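Local coordinates for protein glutamine synthetase (Streptomyces coelicolor, PDB 4BAX) that belongs to the glutamine synthetase family and forms an assembly of ten chains, each combining a beta-grasp domain with a catalytic domain, at residues A165-S170 against R201-R206. Numbering follows the deposited sequence.
Sequences AGLGIS and RWLLYR
The Schellman turn that ends helix 152-164 places A165 and L167 against L203 of helix 190-210, inside the catalytic domain. G166 supplies the evidence for the motif: its phi is positive, at 87°, and two bonds lead back into the last helical turn. The chain is thereby turned out of the helix toward strand 169-174, and an inverse gamma turn centred on G168 completes the link, its I169 N to L167 O bond being weak.

Between the two segments the contact converges on one methyl group, CD1 of L203. L203 CD1 lies 4.1 Å from L167 CD1, the two leucines meeting tip to tip, and 4.3 Å from A165 CB. Since A165 CB and L167 CD1 are themselves 4.7 Å apart, the three carbons form a nearly even triangle. Both leucines set CG anti to the carbonyl carbon, and their second torsions (-177° in L167, 171° in L203) make CD1 the outstretched end of each chain. This reach matters because the backbones stay well apart, the nearest CA pair, A165 and L203, being separated by 9.5 Å.

L167 also rests on Q196 and A200 of helix 190-210, and Q196 OE1 accepts a hydrogen bond from G168 N, so the connection is attached to that helix by a polar contact as well. L203 further touches H158 of helix 152-164.

All three touching residues are buried, yet the two segments bury just 75 Å² between them and share no hydrogen bond; their direct attraction is therefore dispersive and hydrophobic, while the polar tie to the helix comes from Q196, outside both segments.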
ATOM      1  N   ALA A 165     -23.402 -12.154  32.448  1.00 30.96           N
ATOM      2  CA  ALA A 165     -22.740 -12.117  33.754  1.00 29.61           C
ATOM      3  C   ALA A 165     -23.709 -11.797  34.912  1.00 29.07           C
ATOM      4  O   ALA A 165     -23.363 -11.981  36.084  1.00 28.41           O
ATOM      5  CB  ALA A 165     -21.600 -11.119  33.732  1.00 28.74           C
ATOM      6  N   GLY A 166     -24.909 -11.310  34.581  1.00 29.02           N
ATOM      7  CA  GLY A 166     -25.899 -10.990  35.593  1.00 29.20           C
ATOM      8  C   GLY A 166     -25.863  -9.605  36.210  1.00 29.21           C
ATOM      9  O   GLY A 166     -26.558  -9.324  37.195  1.00 29.64           O
ATOM     10  N   LEU A 167     -25.104  -8.704  35.608  1.00 29.03           N
ATOM     11  CA  LEU A 167     -24.975  -7.358  36.151  1.00 28.38           C
ATOM     12  C   LEU A 167     -26.223  -6.499  35.960  1.00 28.94           C
ATOM     13  O   LEU A 167     -26.987  -6.701  35.005  1.00 29.59           O
ATOM     14  CB  LEU A 167     -23.772  -6.668  35.553  1.00 27.31           C
ATOM     15  CG  LEU A 167     -22.488  -7.480  35.578  1.00 26.29           C
ATOM     16  CD1 LEU A 167     -21.350  -6.587  35.006  1.00 15.71           C
ATOM     17  CD2 LEU A 167     -22.218  -7.944  37.008  1.00 25.49           C
ATOM     18  N   GLY A 168     -26.461  -5.575  36.887  1.00 28.64           N
ATOM     19  CA  GLY A 168     -27.662  -4.761  36.820  1.00 28.53           C
ATOM     20  C   GLY A 168     -27.471  -3.580  35.888  1.00 28.49           C
ATOM     21  O   GLY A 168     -27.200  -2.446  36.308  1.00 28.10           O
ATOM     22  N   ILE A 169     -27.609  -3.856  34.597  1.00 28.57           N
ATOM     23  CA  ILE A 169     -27.488  -2.819  33.602  1.00 28.82           C
ATOM     24  C   ILE A 169     -28.895  -2.369  33.270  1.00 29.40           C
ATOM     25  O   ILE A 169     -29.745  -3.203  32.953  1.00 29.19           O
ATOM     26  CB  ILE A 169     -26.829  -3.359  32.327  1.00 28.71           C
ATOM     27  CG1 ILE A 169     -25.521  -4.082  32.671  1.00 28.43           C
ATOM     28  CG2 ILE A 169     -26.604  -2.232  31.332  1.00 28.67           C
ATOM     29  CD1 ILE A 169     -24.477  -3.165  33.259  1.00 28.08           C
ATOM     30  N   SER A 170     -29.147  -1.062  33.316  1.00 30.06           N
ATOM     31  CA  SER A 170     -30.501  -0.579  33.034  1.00 30.69           C
ATOM     32  C   SER A 170     -30.644  -0.075  31.623  1.00 30.30           C
ATOM     33  O   SER A 170     -31.766  -0.067  31.076  1.00 30.46           O
ATOM     34  CB  SER A 170     -30.933   0.508  34.024  1.00 31.52           C
ATOM     35  OG  SER A 170     -29.886   1.433  34.253  1.00 32.18           O
ATOM     36  N   ARG A 201     -16.470  -2.695  33.818  1.00 24.45           N
ATOM     37  CA  ARG A 201     -15.321  -2.028  33.198  1.00 24.27           C
ATOM     38  C   ARG A 201     -14.363  -3.079  32.663  1.00 24.81           C
ATOM     39  O   ARG A 201     -13.867  -2.994  31.530  1.00 25.86           O
ATOM     40  CB  ARG A 201     -14.578  -1.131  34.194  1.00 24.00           C
ATOM     41  CG  ARG A 201     -15.191   0.257  34.389  1.00 23.83           C
ATOM     42  CD  ARG A 201     -14.877   0.794  35.803  1.00 23.89           C
ATOM     43  NE  ARG A 201     -15.319   2.176  35.997  1.00 23.72           N
ATOM     44  CZ  ARG A 201     -14.679   3.104  36.718  1.00 23.13           C
ATOM     45  NH1 ARG A 201     -13.540   2.818  37.353  1.00 22.94           N
ATOM     46  NH2 ARG A 201     -15.193   4.332  36.814  1.00 22.58           N
ATOM     47  N   TRP A 202     -14.102  -4.079  33.488  1.00 24.05           N
ATOM     48  CA  TRP A 202     -13.171  -5.105  33.088  1.00 24.19           C
ATOM     49  C   TRP A 202     -13.715  -5.789  31.830  1.00 24.33           C
ATOM     50  O   TRP A 202     -12.954  -6.090  30.902  1.00 24.60           O
ATOM     51  CB  TRP A 202     -12.915  -6.114  34.228  1.00 24.50           C
ATOM     52  CG  TRP A 202     -11.891  -7.148  33.852  1.00 25.07           C
ATOM     53  CD1 TRP A 202     -10.534  -7.058  34.046  1.00 25.18           C
ATOM     54  CD2 TRP A 202     -12.120  -8.420  33.206  1.00 25.15           C
ATOM     55  NE1 TRP A 202      -9.909  -8.190  33.553  1.00 25.42           N
ATOM     56  CE2 TRP A 202     -10.860  -9.041  33.043  1.00 25.35           C
ATOM     57  CE3 TRP A 202     -13.261  -9.084  32.744  1.00 25.13           C
ATOM     58  CZ2 TRP A 202     -10.716 -10.298  32.454  1.00 25.27           C
ATOM     59  CZ3 TRP A 202     -13.109 -10.326  32.159  1.00 25.38           C
ATOM     60  CH2 TRP A 202     -11.847 -10.921  32.022  1.00 25.29           C
ATOM     61  N   LEU A 203     -15.029  -5.999  31.784  1.00 24.10           N
ATOM     62  CA  LEU A 203     -15.664  -6.619  30.628  1.00 23.56           C
ATOM     63  C   LEU A 203     -15.577  -5.742  29.366  1.00 23.25           C
ATOM     64  O   LEU A 203     -15.486  -6.271  28.241  1.00 23.28           O
ATOM     65  CB  LEU A 203     -17.112  -6.961  30.948  1.00 23.36           C
ATOM     66  CG  LEU A 203     -17.343  -8.222  31.783  1.00 23.16           C
ATOM     67  CD1 LEU A 203     -18.811  -8.293  32.213  1.00 23.64           C
ATOM     68  CD2 LEU A 203     -16.963  -9.478  31.013  1.00 22.60           C
ATOM     69  N   LEU A 204     -15.625  -4.417  29.530  1.00 22.63           N
ATOM     70  CA  LEU A 204     -15.526  -3.526  28.370  1.00 22.60           C
ATOM     71  C   LEU A 204     -14.150  -3.586  27.700  1.00 22.50           C
ATOM     72  O   LEU A 204     -14.044  -3.853  26.493  1.00 21.49           O
ATOM     73  CB  LEU A 204     -15.877  -2.090  28.765  1.00 22.75           C
ATOM     74  CG  LEU A 204     -15.737  -1.076  27.608  1.00 22.78           C
ATOM     75  CD1 LEU A 204     -16.780  -1.243  26.471  1.00 11.26           C
ATOM     76  CD2 LEU A 204     -15.747   0.352  28.161  1.00 22.26           C
ATOM     77  N   TYR A 205     -13.103  -3.438  28.512  1.00 23.47           N
ATOM     78  CA  TYR A 205     -11.734  -3.474  28.019  1.00 23.99           C
ATOM     79  C   TYR A 205     -11.478  -4.802  27.375  1.00 24.07           C
ATOM     80  O   TYR A 205     -10.912  -4.901  26.294  1.00 23.86           O
ATOM     81  CB  TYR A 205     -10.761  -3.348  29.177  1.00 24.41           C
ATOM     82  CG  TYR A 205     -10.766  -2.049  29.923  1.00 24.46           C
ATOM     83  CD1 TYR A 205     -10.683  -0.823  29.268  1.00 24.45           C
ATOM     84  CD2 TYR A 205     -10.808  -2.052  31.313  1.00 24.20           C
ATOM     85  CE1 TYR A 205     -10.665   0.367  30.002  1.00 24.37           C
ATOM     86  CE2 TYR A 205     -10.793  -0.886  32.036  1.00 23.93           C
ATOM     87  CZ  TYR A 205     -10.718   0.316  31.391  1.00 24.28           C
ATOM     88  OH  TYR A 205     -10.706   1.463  32.157  1.00 24.66           O
ATOM     89  N   ARG A 206     -11.899  -5.830  28.087  1.00 25.05           N
ATOM     90  CA  ARG A 206     -11.675  -7.189  27.655  1.00 26.39           C
ATOM     91  C   ARG A 206     -12.460  -7.561  26.383  1.00 27.08           C
ATOM     92  O   ARG A 206     -11.886  -8.124  25.448  1.00 27.23           O
ATOM     93  CB  ARG A 206     -11.937  -8.145  28.812  1.00 26.68           C
ATOM     94  CG  ARG A 206     -11.959  -9.606  28.475  1.00 27.53           C
ATOM     95  CD  ARG A 206     -10.599 -10.169  28.222  1.00 28.51           C
ATOM     96  NE  ARG A 206     -10.673 -11.586  27.890  1.00 29.77           N
ATOM     97  CZ  ARG A 206     -10.965 -12.049  26.679  1.00 31.05           C
ATOM     98  NH1 ARG A 206     -11.231 -11.202  25.682  1.00 31.12           N
ATOM     99  NH2 ARG A 206     -11.007 -13.364  26.463  1.00 31.71           N
TER